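Local atomic coordinates of gene 2 protein (Enterobacteria phage Sf6, PDB entry 5C12), a protein that acts as the large subunit of a phage DNA-packaging terminase and, through its metal-dependent nuclease domain, the part in this chain, is thought to cut viral DNA. Residues A[50-55]-A[250-255]; A[74-79]-A[211-216]; A[170-175]-A[257-262]; A[222-227]-A[236-241]. The protein carries 1 engineered substitution. All coordinates share one frame; numbering follows the deposited sequence.

Interaction 1: residues A[50-55]-A[250-255]; sequences AHDPSD and LADALM. With MG (magnesium ion), chain C.
Asp52 reaches from the end of strand 50-52 across the flank of helix 250-255, where its OD2 lies 3.2 Å from CB of Asp252. The two carboxylates are nearly coplanar, 2° apart, and each gives one oxygen to a magnesium ion: Asp52 OD2 at 2.0 Å and Asp252 OD2 at 2.2 Å from the metal. Four waters complete an octahedron in which the two carboxylate oxygens are adjacent corners. Asp52 has CG anti to the backbone N (chi1 179°), carrying its acid group forward off the strand. Its other oxygen, OD1, accepts from Ser54 N at 2.7 Å in an Asx turn, which, with the metal on OD2, helps to fix the rotation of the carboxylate. Asp55 stays in the second shell: a metal-bound water donates to its OD1 at 2.8 Å. Asp252 OD1 is hydrogen-bonded to Tyr173 OH. Farther back along the strand, Ala50 CB packs 3.4 Å from Ala253 O. A second magnesium ion lies beside Asp52, and Asp104 stands nearby. The shared ion probably offsets the repulsion between two acids whose OD2 atoms lie this close, consistent with a site made for the two-metal-ion chemistry of RNase H-like nucleases.

Interaction 2: residues A[74-79]-A[211-216]; sequences IAEGLL and LEKLFA
Strand 74-77 passes helix 211-216 without touching it backbone to backbone; the closest CA atoms are those of Ile74 and Leu211, 7.0 Å apart, and farther along, at Glu76, side chains have to span a wider gap. Ile74 and Glu76, two apart on the strand, both point toward the helix, and they meet Leu214 and Lys213, which follow one another along it. The inner pair is apolar. Ile74 lays its CG1-CD1 branch against one methyl of Leu214, with CD1 4.0 Å from Leu214 CD2, and the two side chains cross at about a right angle. The outer pair is charged. Lys213 stretches out fully beyond CG, so that its ammonium arrives at the end of Glu76, where NZ donates to OE1 at 2.8 Å in a salt bridge. It comes to the syn lone pair of OE1, on the side of the other oxygen. Glu76 has CG between the backbone N and the carbonyl carbon (chi1 59°) and then runs straight, which lifts its carboxylate off the strand toward the lysine. A water donates to Glu76 OE2 at 2.7 Å and makes a weak bond with Lys213 NZ, so the bridge is partly hydrated at this edge. Inward, Leu250 of helix 249-256 packs against Ile74, Lys213 and Leu214 together, while Ile206 of helix 203-206 also touches Ile74 and Phe201 of strand 200-201 touches Leu214, joining helix 208-218 to one side of the mixed sheet.

Interaction 3: residues A[170-175]-A[257-262]; sequences AQFYYA and CMHCPA
Phe172 presents one face of its ring to His259, whose CB stands over it 3.7 Å from the centroid in a CH-pi contact. The imidazole continues outward past the ring's far end, its ND1 3.5 Å from Phe172 CZ, and the two planes meet obliquely at 37° with centroids 4.8 Å apart. In His259 a chi1 near 180° turns the imidazole to the side of its own carbonyl carbon, so that CB lies over the face while CG and ND1 reach the CZ end. On the opposite face of the same ring lies CG of Gln171, so the phenyl is sandwiched between its helix neighbour and the histidine. Met258 makes the second half of the contact with the root of its side chain: CB touches Phe172 CD1 at 4.0 Å and Ala175 CB at 4.2 Å, and CG rests 3.8 Å from Phe172 O. Bends at chi2 (-69°) and chi3 then turn its sulfur and methyl away from the helix. Phe172 also meets Met255 and Phe130, and His259 meets Phe137. The result is a buried aromatic and apolar seam that seats the last modelled residues of the chain, just after helix 249-256, between helix 168-189 and the sheet of an RNase H-like nuclease fold.

Interaction 4: residues A[222-227]-A[236-241]; sequences QRKFNN and AVEMKQ. Engineered in segment 236-241: Ala236 (natural residue Lys).
Lys224 leaves the extended loop 222-227 toward Glu238 on the first turn of helix 236-241. From CB, a chi1 of 73° leaves CG flanked by both its own N and C, and the chain runs on straight to CD. CD is the first atom to arrive, 3.7 Å from Glu238 OE1. A bend at chi3 (-71°) then turns the end of the lysine along the carboxylate, bringing CE to 3.5 Å from Glu238 OE2. At the tip NZ donates to OE2 at 2.6 Å, a short salt bridge made on the syn lone pair of that oxygen, with OE1 farther off at 3.3 Å from NZ. Glu238 comes to meet it as an extended chain, crossing the lysine at about a right angle. Its other oxygen turns back on its own helix, where OE1 accepts from Thr235 N, as the glutamate does in a capping box. One carboxylate thus grips the helix start and the loop at once, and its place near the N-terminal end of the helix would probably favour its negative charge. The engineered Ala236, lysine in the natural protein, begins the helix outside this salt bridge, next to Asp55 of the metal site. Around the contact, the backbone of Gln222 pairs with Met234 and that of Lys224 with Glu232, so the loop after helix 208-218 doubles back on itself at the surface before helix 236-243 starts, which in turn leads to helix 249-256 of the metal site.

From the N terminus, strand 47-52 opens interaction 1, strand 70-77 opens interaction 2 and helix 168-189 opens interaction 3. Helix 208-218 closes interaction 2 first. Interaction 4 then opens and closes within a short span, from the loop at 222-227 to helix 236-243. Helix 249-256 closes interaction 1, and the last modelled residues close interaction 3. Interactions 2 and 4 therefore lie in series, both nested inside interaction 1; interaction 4 is also nested inside interaction 3, which crosses interactions 1 and 2. Helix 249-256 borders interactions 2 and 3, through Leu250 and Met255; the other half of interaction 1 reaches interaction 4, through Asp55 beside Ala236.

Interaction 1: residues A[50-55]-A[250-255]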
loop_
_atom_site.group_PDB
_atom_site.type_symbol
_atom_site.label_atom_id
_atom_site.label_comp_id
_atom_site.label_asym_id
_atom_site.label_seq_id
_atom_site.Cartn_x
_atom_site.Cartn_y
_atom_site.Cartn_z
ATOM N N ALA A 50 -4.303 4.967 3.661
ATOM C CA ALA A 50 -3.160 5.699 3.153
ATOM C C ALA A 50 -3.488 6.417 1.863
ATOM O O ALA A 50 -4.383 6.026 1.107
ATOM C CB ALA A 50 -1.930 4.776 2.971
ATOM N N HIS A 51 -2.760 7.502 1.625
ATOM C CA HIS A 51 -2.994 8.409 0.522
ATOM C C HIS A 51 -1.728 8.688 -0.253
ATOM O O HIS A 51 -0.682 9.035 0.315
ATOM C CB HIS A 51 -3.536 9.734 1.087
ATOM C CG HIS A 51 -3.638 10.864 0.097
ATOM N ND1 HIS A 51 -4.268 10.745 -1.120
ATOM C CD2 HIS A 51 -3.257 12.163 0.198
ATOM C CE1 HIS A 51 -4.229 11.911 -1.752
ATOM N NE2 HIS A 51 -3.625 12.788 -0.965
ATOM N N ASP A 52 -1.838 8.581 -1.570
ATOM C CA ASP A 52 -0.784 8.955 -2.486
ATOM C C ASP A 52 -1.224 10.220 -3.195
ATOM O O ASP A 52 -2.173 10.214 -3.975
ATOM C CB ASP A 52 -0.533 7.854 -3.510
ATOM C CG ASP A 52 0.544 8.234 -4.487
ATOM O OD1 ASP A 52 0.703 9.449 -4.740
ATOM O OD2 ASP A 52 1.246 7.340 -4.984
ATOM N N PRO A 53 -0.569 11.352 -2.897
ATOM C CA PRO A 53 -1.023 12.646 -3.407
ATOM C C PRO A 53 -0.623 12.944 -4.855
ATOM O O PRO A 53 -0.787 14.072 -5.340
ATOM C CB PRO A 53 -0.342 13.622 -2.457
ATOM C CG PRO A 53 0.898 12.964 -2.100
ATOM C CD PRO A 53 0.592 11.482 -1.995
ATOM N N SER A 54 -0.094 11.922 -5.515
ATOM C CA SER A 54 0.354 11.971 -6.909
ATOM C C SER A 54 1.788 12.445 -6.908
ATOM O O SER A 54 2.263 12.934 -5.892
ATOM C CB SER A 54 -0.526 12.852 -7.819
ATOM O OG SER A 54 -0.255 14.240 -7.683
ATOM N N ASP A 55 2.484 12.206 -8.015
ATOM C CA ASP A 55 3.734 12.886 -8.314
ATOM C C ASP A 55 3.263 14.060 -9.152
ATOM O O ASP A 55 2.439 13.878 -10.042
ATOM C CB ASP A 55 4.677 12.017 -9.151
ATOM C CG ASP A 55 4.617 10.539 -8.787
ATOM O OD1 ASP A 55 4.711 10.183 -7.591
ATOM O OD2 ASP A 55 4.480 9.720 -9.720
ATOM N N LEU A 250 -2.626 4.037 -6.967
ATOM C CA LEU A 250 -3.458 3.119 -6.199
ATOM C C LEU A 250 -2.582 2.051 -5.535
ATOM O O LEU A 250 -2.760 1.728 -4.352
ATOM C CB LEU A 250 -4.511 2.442 -7.083
ATOM C CG LEU A 250 -5.448 3.335 -7.867
ATOM C CD1 LEU A 250 -6.288 2.460 -8.775
ATOM C CD2 LEU A 250 -6.301 4.143 -6.910
ATOM N N ALA A 251 -1.643 1.490 -6.309
ATOM C CA ALA A 251 -0.684 0.519 -5.774
ATOM C C ALA A 251 0.120 1.100 -4.627
ATOM O O ALA A 251 0.305 0.453 -3.610
ATOM C CB ALA A 251 0.268 0.022 -6.877
ATOM N N ASP A 252 0.575 2.343 -4.794
ATOM C CA ASP A 252 1.396 2.969 -3.752
ATOM C C ASP A 252 0.589 3.197 -2.476
ATOM O O ASP A 252 1.097 3.055 -1.365
ATOM C CB ASP A 252 1.947 4.314 -4.245
ATOM C CG ASP A 252 3.108 4.174 -5.222
ATOM O OD1 ASP A 252 3.602 3.054 -5.495
ATOM O OD2 ASP A 252 3.526 5.228 -5.737
ATOM N N ALA A 253 -0.660 3.605 -2.632
ATOM C CA ALA A 253 -1.558 3.827 -1.504
ATOM C C ALA A 253 -1.749 2.522 -0.725
ATOM O O ALA A 253 -1.647 2.470 0.504
ATOM C CB ALA A 253 -2.883 4.384 -1.995
ATOM N N LEU A 254 -1.950 1.419 -1.451
ATOM C CA LEU A 254 -2.123 0.132 -0.804
ATOM C C LEU A 254 -0.832 -0.285 -0.083
ATOM O O LEU A 254 -0.866 -0.781 1.039
ATOM C CB LEU A 254 -2.598 -0.918 -1.818
ATOM C CG LEU A 254 -2.735 -2.318 -1.220
ATOM C CD1 LEU A 254 -3.799 -2.371 -0.157
ATOM C CD2 LEU A 254 -3.015 -3.312 -2.333
ATOM N N MET A 255 0.295 -0.095 -0.750
ATOM C CA MET A 255 1.590 -0.426 -0.187
ATOM C C MET A 255 1.808 0.302 1.139
ATOM O O MET A 255 2.276 -0.292 2.141
ATOM C CB MET A 255 2.688 -0.077 -1.201
ATOM C CG MET A 255 4.110 -0.224 -0.633
ATOM S SD MET A 255 4.752 1.210 0.237
ATOM C CE MET A 255 4.980 2.279 -1.150
HETATM MG MG MG C . 3.105 7.377 -5.791
HETATM O O HOH W 1 3.184 9.274 -5.816
HETATM O O HOH W 2 4.955 7.514 -6.702
HETATM O O HOH W 3 4.119 7.251 -3.878
HETATM O O HOH W 4 2.173 7.318 -7.647
#

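Interaction 2: residues A[74-79]-A[211-216]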
loop_
_atom_site.group_PDB
_atom_site.type_symbol
_atom_site.label_atom_id
_atom_site.label_comp_id
_atom_site.label_asym_id
_atom_site.label_seq_id
_atom_site.Cartn_x
_atom_site.Cartn_y
_atom_site.Cartn_z
ATOM N N ILE A 74 -10.560 1.124 -2.334
ATOM C CA ILE A 74 -9.528 1.613 -3.251
ATOM C C ILE A 74 -10.128 2.726 -4.085
ATOM O O ILE A 74 -11.116 2.530 -4.816
ATOM C CB ILE A 74 -9.029 0.494 -4.208
ATOM C CG1 ILE A 74 -8.404 -0.693 -3.447
ATOM C CG2 ILE A 74 -8.105 1.063 -5.249
ATOM C CD1 ILE A 74 -7.079 -0.438 -2.734
ATOM N N ALA A 75 -9.598 3.937 -3.959
ATOM C CA ALA A 75 -10.241 5.090 -4.555
ATOM C C ALA A 75 -9.235 5.938 -5.281
ATOM O O ALA A 75 -8.094 6.056 -4.861
ATOM C CB ALA A 75 -10.964 5.948 -3.484
ATOM N N GLU A 76 -9.688 6.533 -6.367
ATOM C CA GLU A 76 -8.902 7.468 -7.166
ATOM C C GLU A 76 -9.444 8.887 -6.962
ATOM O O GLU A 76 -10.662 9.120 -6.872
ATOM C CB GLU A 76 -8.928 7.059 -8.648
ATOM C CG GLU A 76 -10.336 7.015 -9.267
ATOM C CD GLU A 76 -10.392 6.498 -10.708
ATOM O OE1 GLU A 76 -9.367 5.989 -11.213
ATOM O OE2 GLU A 76 -11.473 6.636 -11.322
ATOM N N GLY A 77 -8.525 9.840 -6.885
ATOM C CA GLY A 77 -8.877 11.224 -6.656
ATOM C C GLY A 77 -8.490 12.054 -7.856
ATOM O O GLY A 77 -7.303 12.224 -8.147
ATOM N N LEU A 78 -9.499 12.535 -8.577
ATOM C CA LEU A 78 -9.306 13.132 -9.879
ATOM C C LEU A 78 -9.555 14.638 -9.885
ATOM O O LEU A 78 -10.464 15.124 -9.217
ATOM C CB LEU A 78 -10.264 12.457 -10.863
ATOM C CG LEU A 78 -10.186 10.924 -10.880
ATOM C CD1 LEU A 78 -11.203 10.412 -11.886
ATOM C CD2 LEU A 78 -8.763 10.458 -11.201
ATOM N N LEU A 79 -8.773 15.356 -10.684
ATOM C CA LEU A 79 -8.956 16.790 -10.920
ATOM C C LEU A 79 -8.912 17.618 -9.650
ATOM O O LEU A 79 -9.649 18.610 -9.510
ATOM C CB LEU A 79 -10.262 17.049 -11.664
ATOM C CG LEU A 79 -10.395 16.332 -13.013
ATOM C CD1 LEU A 79 -11.646 16.811 -13.779
ATOM C CD2 LEU A 79 -9.146 16.480 -13.882
ATOM N N LEU A 211 -10.986 -2.326 -8.359
ATOM C CA LEU A 211 -10.123 -3.450 -8.047
ATOM C C LEU A 211 -9.257 -3.803 -9.262
ATOM O O LEU A 211 -8.059 -4.056 -9.120
ATOM C CB LEU A 211 -10.946 -4.657 -7.581
ATOM C CG LEU A 211 -10.157 -5.841 -7.037
ATOM C CD1 LEU A 211 -9.355 -5.449 -5.826
ATOM C CD2 LEU A 211 -11.124 -7.002 -6.716
ATOM N N GLU A 212 -9.865 -3.837 -10.446
ATOM C CA GLU A 212 -9.144 -4.087 -11.696
ATOM C C GLU A 212 -8.074 -3.012 -11.949
ATOM O O GLU A 212 -6.971 -3.332 -12.395
ATOM C CB GLU A 212 -10.101 -4.159 -12.887
ATOM C CG GLU A 212 -9.373 -4.356 -14.204
ATOM C CD GLU A 212 -8.414 -5.530 -14.139
ATOM O OE1 GLU A 212 -8.864 -6.593 -13.655
ATOM O OE2 GLU A 212 -7.224 -5.393 -14.534
ATOM N N LYS A 213 -8.386 -1.748 -11.685
ATOM C CA LYS A 213 -7.382 -0.696 -11.878
ATOM C C LYS A 213 -6.190 -0.906 -10.952
ATOM O O LYS A 213 -5.022 -0.760 -11.366
ATOM C CB LYS A 213 -7.974 0.705 -11.615
ATOM C CG LYS A 213 -9.010 1.151 -12.620
ATOM C CD LYS A 213 -9.183 2.660 -12.504
ATOM C CE LYS A 213 -10.191 3.194 -13.467
ATOM N NZ LYS A 213 -9.998 4.670 -13.625
ATOM N N LEU A 214 -6.470 -1.256 -9.700
ATOM C CA LEU A 214 -5.420 -1.543 -8.733
ATOM C C LEU A 214 -4.547 -2.699 -9.238
ATOM O O LEU A 214 -3.319 -2.621 -9.216
ATOM C CB LEU A 214 -6.007 -1.905 -7.382
ATOM C CG LEU A 214 -5.005 -2.473 -6.378
ATOM C CD1 LEU A 214 -4.076 -1.389 -5.873
ATOM C CD2 LEU A 214 -5.707 -3.201 -5.209
ATOM N N PHE A 215 -5.192 -3.776 -9.672
ATOM C CA PHE A 215 -4.450 -4.940 -10.098
ATOM C C PHE A 215 -3.533 -4.636 -11.277
ATOM O O PHE A 215 -2.411 -5.144 -11.347
ATOM C CB PHE A 215 -5.402 -6.075 -10.465
ATOM C CG PHE A 215 -6.087 -6.719 -9.285
ATOM C CD1 PHE A 215 -5.896 -6.277 -7.991
ATOM C CD2 PHE A 215 -6.924 -7.808 -9.485
ATOM C CE1 PHE A 215 -6.526 -6.903 -6.923
ATOM C CE2 PHE A 215 -7.542 -8.429 -8.420
ATOM C CZ PHE A 215 -7.346 -7.993 -7.145
ATOM N N ALA A 216 -4.016 -3.828 -12.211
ATOM C CA ALA A 216 -3.238 -3.462 -13.384
ATOM C C ALA A 216 -2.019 -2.629 -13.009
ATOM O O ALA A 216 -1.040 -2.606 -13.747
ATOM C CB ALA A 216 -4.086 -2.703 -14.368
HETATM O O HOH W 5 -12.834 4.644 -12.498
#

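Interaction 3: residues A[170-175]-A[257-262]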
loop_
_atom_site.group_PDB
_atom_site.type_symbol
_atom_site.label_atom_id
_atom_site.label_comp_id
_atom_site.label_asym_id
_atom_site.label_seq_id
_atom_site.Cartn_x
_atom_site.Cartn_y
_atom_site.Cartn_z
ATOM N N ALA A 170 10.662 -0.454 -0.850
ATOM C CA ALA A 170 10.874 -1.869 -1.121
ATOM C C ALA A 170 10.341 -2.733 0.004
ATOM O O ALA A 170 9.692 -3.751 -0.239
ATOM C CB ALA A 170 12.343 -2.158 -1.361
ATOM N N GLN A 171 10.622 -2.356 1.235
ATOM C CA GLN A 171 10.170 -3.131 2.382
ATOM C C GLN A 171 8.660 -3.346 2.368
ATOM O O GLN A 171 8.176 -4.467 2.535
ATOM C CB GLN A 171 10.573 -2.422 3.665
ATOM C CG GLN A 171 10.090 -3.067 4.944
ATOM C CD GLN A 171 10.566 -2.299 6.139
ATOM O OE1 GLN A 171 10.695 -1.075 6.091
ATOM N NE2 GLN A 171 10.846 -3.008 7.213
ATOM N N PHE A 172 7.907 -2.280 2.159
ATOM C CA PHE A 172 6.458 -2.417 2.256
ATOM C C PHE A 172 5.814 -2.959 1.005
ATOM O O PHE A 172 4.790 -3.639 1.121
ATOM C CB PHE A 172 5.826 -1.153 2.834
ATOM C CG PHE A 172 6.207 -0.972 4.261
ATOM C CD1 PHE A 172 5.695 -1.832 5.217
ATOM C CD2 PHE A 172 7.176 -0.062 4.637
ATOM C CE1 PHE A 172 6.071 -1.738 6.526
ATOM C CE2 PHE A 172 7.566 0.038 5.963
ATOM C CZ PHE A 172 7.019 -0.807 6.902
ATOM N N TYR A 173 6.394 -2.746 -0.178
ATOM C CA TYR A 173 5.882 -3.443 -1.360
ATOM C C TYR A 173 6.115 -4.951 -1.221
ATOM O O TYR A 173 5.267 -5.749 -1.626
ATOM C CB TYR A 173 6.486 -2.923 -2.668
ATOM C CG TYR A 173 5.580 -1.983 -3.426
ATOM C CD1 TYR A 173 4.339 -2.419 -3.867
ATOM C CD2 TYR A 173 5.935 -0.654 -3.696
ATOM C CE1 TYR A 173 3.513 -1.610 -4.535
ATOM C CE2 TYR A 173 5.088 0.186 -4.378
ATOM C CZ TYR A 173 3.860 -0.305 -4.798
ATOM O OH TYR A 173 2.984 0.500 -5.459
ATOM N N TYR A 174 7.233 -5.365 -0.631
ATOM C CA TYR A 174 7.460 -6.795 -0.414
ATOM C C TYR A 174 6.596 -7.343 0.731
ATOM O O TYR A 174 6.261 -8.522 0.724
ATOM C CB TYR A 174 8.947 -7.101 -0.198
ATOM C CG TYR A 174 9.666 -7.319 -1.503
ATOM C CD1 TYR A 174 9.604 -8.555 -2.143
ATOM C CD2 TYR A 174 10.357 -6.285 -2.138
ATOM C CE1 TYR A 174 10.238 -8.752 -3.356
ATOM C CE2 TYR A 174 10.992 -6.489 -3.349
ATOM C CZ TYR A 174 10.927 -7.722 -3.957
ATOM O OH TYR A 174 11.562 -7.922 -5.166
ATOM N N ALA A 175 6.237 -6.506 1.706
ATOM C CA ALA A 175 5.285 -6.921 2.724
ATOM C C ALA A 175 3.976 -7.274 2.029
ATOM O O ALA A 175 3.341 -8.290 2.341
ATOM C CB ALA A 175 5.061 -5.802 3.760
ATOM N N CYS A 257 -0.299 1.389 3.257
ATOM C CA CYS A 257 -1.181 0.762 4.236
ATOM C C CYS A 257 -0.616 -0.457 4.934
ATOM O O CYS A 257 -1.158 -0.889 5.942
ATOM C CB CYS A 257 -2.457 0.288 3.552
ATOM S SG CYS A 257 -3.564 1.596 3.333
ATOM N N MET A 258 0.423 -1.057 4.359
ATOM C CA MET A 258 1.060 -2.210 4.955
ATOM C C MET A 258 1.806 -1.865 6.199
ATOM O O MET A 258 2.091 -2.732 6.993
ATOM C CB MET A 258 2.038 -2.874 3.971
ATOM C CG MET A 258 1.383 -3.342 2.677
ATOM S SD MET A 258 0.257 -4.740 2.946
ATOM C CE MET A 258 -1.331 -3.932 2.985
ATOM N N HIS A 259 2.105 -0.575 6.390
ATOM C CA HIS A 259 2.833 -0.183 7.570
ATOM C C HIS A 259 1.799 0.292 8.560
ATOM O O HIS A 259 1.094 1.270 8.286
ATOM C CB HIS A 259 3.816 0.923 7.221
ATOM C CG HIS A 259 4.607 1.415 8.385
ATOM N ND1 HIS A 259 5.065 0.584 9.384
ATOM C CD2 HIS A 259 5.013 2.663 8.712
ATOM C CE1 HIS A 259 5.726 1.299 10.274
ATOM N NE2 HIS A 259 5.711 2.562 9.890
ATOM N N CYS A 260 1.654 -0.427 9.672
ATOM C CA CYS A 260 0.816 0.051 10.766
ATOM C C CYS A 260 1.702 0.703 11.827
ATOM O O CYS A 260 2.403 0.019 12.566
ATOM C CB CYS A 260 -0.015 -1.077 11.378
ATOM S SG CYS A 260 -1.348 -0.460 12.433
ATOM N N PRO A 261 1.677 2.046 11.898
ATOM C CA PRO A 261 2.605 2.871 12.688
ATOM C C PRO A 261 2.819 2.495 14.159
ATOM O O PRO A 261 3.971 2.452 14.592
ATOM C CB PRO A 261 1.997 4.280 12.590
ATOM C CG PRO A 261 0.646 4.102 12.007
ATOM C CD PRO A 261 0.714 2.877 11.164
ATOM N N ALA A 262 1.755 2.256 14.920
ATOM C CA ALA A 262 1.906 1.981 16.352
ATOM C C ALA A 262 0.592 1.503 16.964
ATOM O O ALA A 262 0.446 1.458 18.185
ATOM C CB ALA A 262 2.422 3.228 17.099
#

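Interaction 4: residues A[222-227]-A[236-241]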
loop_
_atom_site.group_PDB
_atom_site.type_symbol
_atom_site.label_atom_id
_atom_site.label_comp_id
_atom_site.label_asym_id
_atom_site.label_seq_id
_atom_site.Cartn_x
_atom_site.Cartn_y
_atom_site.Cartn_z
ATOM N N GLN A 222 8.094 -3.170 -10.247
ATOM C CA GLN A 222 9.232 -3.974 -10.687
ATOM C C GLN A 222 10.483 -3.753 -9.852
ATOM O O GLN A 222 10.781 -2.640 -9.430
ATOM C CB GLN A 222 9.583 -3.663 -12.144
ATOM C CG GLN A 222 8.597 -4.188 -13.146
ATOM C CD GLN A 222 8.916 -3.729 -14.539
ATOM O OE1 GLN A 222 8.019 -3.384 -15.305
ATOM N NE2 GLN A 222 10.205 -3.726 -14.888
ATOM N N ARG A 223 11.224 -4.831 -9.669
ATOM C CA ARG A 223 12.539 -4.770 -9.062
ATOM C C ARG A 223 13.527 -4.096 -10.012
ATOM O O ARG A 223 13.347 -4.125 -11.236
ATOM C CB ARG A 223 12.971 -6.199 -8.729
ATOM C CG ARG A 223 14.195 -6.336 -7.868
ATOM C CD ARG A 223 14.446 -7.807 -7.525
ATOM N NE ARG A 223 15.813 -8.009 -7.065
ATOM C CZ ARG A 223 16.389 -9.195 -6.904
ATOM N NH1 ARG A 223 15.716 -10.309 -7.165
ATOM N NH2 ARG A 223 17.642 -9.263 -6.478
ATOM N N LYS A 224 14.568 -3.473 -9.468
ATOM C CA LYS A 224 15.651 -2.953 -10.301
ATOM C C LYS A 224 16.980 -3.390 -9.710
ATOM O O LYS A 224 17.058 -3.666 -8.511
ATOM C CB LYS A 224 15.611 -1.425 -10.391
ATOM C CG LYS A 224 16.057 -0.742 -9.125
ATOM C CD LYS A 224 16.005 0.776 -9.199
ATOM C CE LYS A 224 17.078 1.319 -10.097
ATOM N NZ LYS A 224 17.176 2.789 -9.948
ATOM N N PHE A 225 18.006 -3.408 -10.552
ATOM C CA PHE A 225 19.369 -3.755 -10.159
ATOM C C PHE A 225 19.828 -2.885 -9.006
ATOM O O PHE A 225 19.636 -1.668 -9.022
ATOM C CB PHE A 225 20.346 -3.530 -11.321
ATOM C CG PHE A 225 20.081 -4.377 -12.529
ATOM C CD1 PHE A 225 19.649 -5.690 -12.403
ATOM C CD2 PHE A 225 20.282 -3.856 -13.805
ATOM C CE1 PHE A 225 19.414 -6.468 -13.531
ATOM C CE2 PHE A 225 20.050 -4.627 -14.933
ATOM C CZ PHE A 225 19.614 -5.935 -14.795
ATOM N N ASN A 226 20.471 -3.513 -8.024
ATOM C CA ASN A 226 21.017 -2.796 -6.884
ATOM C C ASN A 226 22.483 -3.175 -6.602
ATOM O O ASN A 226 22.797 -4.346 -6.437
ATOM C CB ASN A 226 20.160 -3.087 -5.661
ATOM C CG ASN A 226 20.681 -2.412 -4.430
ATOM O OD1 ASN A 226 21.572 -2.930 -3.753
ATOM N ND2 ASN A 226 20.152 -1.238 -4.138
ATOM N N ASN A 227 23.374 -2.190 -6.536
ATOM C CA ASN A 227 24.800 -2.480 -6.448
ATOM C C ASN A 227 25.290 -2.916 -5.059
ATOM O O ASN A 227 26.474 -3.200 -4.874
ATOM C CB ASN A 227 25.629 -1.293 -6.957
ATOM C CG ASN A 227 25.417 -0.020 -6.150
ATOM O OD1 ASN A 227 24.818 -0.031 -5.074
ATOM N ND2 ASN A 227 25.938 1.090 -6.666
ATOM N N ALA A 236 8.609 5.609 -9.655
ATOM C CA ALA A 236 7.601 6.049 -10.611
ATOM C C ALA A 236 8.248 6.744 -11.807
ATOM O O ALA A 236 7.856 6.526 -12.943
ATOM C CB ALA A 236 6.599 6.980 -9.937
ATOM N N VAL A 237 9.246 7.585 -11.554
ATOM C CA VAL A 237 9.867 8.338 -12.636
ATOM C C VAL A 237 10.519 7.381 -13.622
ATOM O O VAL A 237 10.395 7.534 -14.838
ATOM C CB VAL A 237 10.903 9.354 -12.117
ATOM C CG1 VAL A 237 11.687 9.947 -13.278
ATOM C CG2 VAL A 237 10.210 10.456 -11.337
ATOM N N GLU A 238 11.179 6.361 -13.091
ATOM C CA GLU A 238 11.802 5.358 -13.933
ATOM C C GLU A 238 10.764 4.555 -14.709
ATOM O O GLU A 238 10.949 4.267 -15.890
ATOM C CB GLU A 238 12.658 4.433 -13.082
ATOM C CG GLU A 238 13.889 5.109 -12.527
ATOM C CD GLU A 238 14.676 4.215 -11.598
ATOM O OE1 GLU A 238 14.061 3.557 -10.729
ATOM O OE2 GLU A 238 15.916 4.173 -11.738
ATOM N N MET A 239 9.675 4.188 -14.043
ATOM C CA MET A 239 8.628 3.411 -14.697
ATOM C C MET A 239 8.093 4.189 -15.886
ATOM O O MET A 239 7.855 3.628 -16.955
ATOM C CB MET A 239 7.495 3.100 -13.730
ATOM C CG MET A 239 7.887 2.169 -12.600
ATOM S SD MET A 239 6.591 1.992 -11.354
ATOM C CE MET A 239 5.431 0.952 -12.228
ATOM N N LYS A 240 7.909 5.487 -15.682
ATOM C CA LYS A 240 7.385 6.377 -16.712
ATOM C C LYS A 240 8.337 6.476 -17.897
ATOM O O LYS A 240 7.961 6.243 -19.047
ATOM C CB LYS A 240 7.187 7.765 -16.112
ATOM C CG LYS A 240 6.216 8.669 -16.864
ATOM C CD LYS A 240 4.920 8.857 -16.078
ATOM C CE LYS A 240 5.179 9.375 -14.660
ATOM N NZ LYS A 240 3.964 9.339 -13.817
ATOM N N GLN A 241 9.583 6.822 -17.610
ATOM C CA GLN A 241 10.524 7.169 -18.662
ATOM C C GLN A 241 11.050 5.935 -19.384
ATOM O O GLN A 241 11.290 5.972 -20.585
ATOM C CB GLN A 241 11.672 7.997 -18.082
ATOM C CG GLN A 241 11.212 9.313 -17.460
ATOM C CD GLN A 241 12.345 10.088 -16.810
ATOM O OE1 GLN A 241 13.407 9.536 -16.520
ATOM N NE2 GLN A 241 12.122 11.379 -16.581
#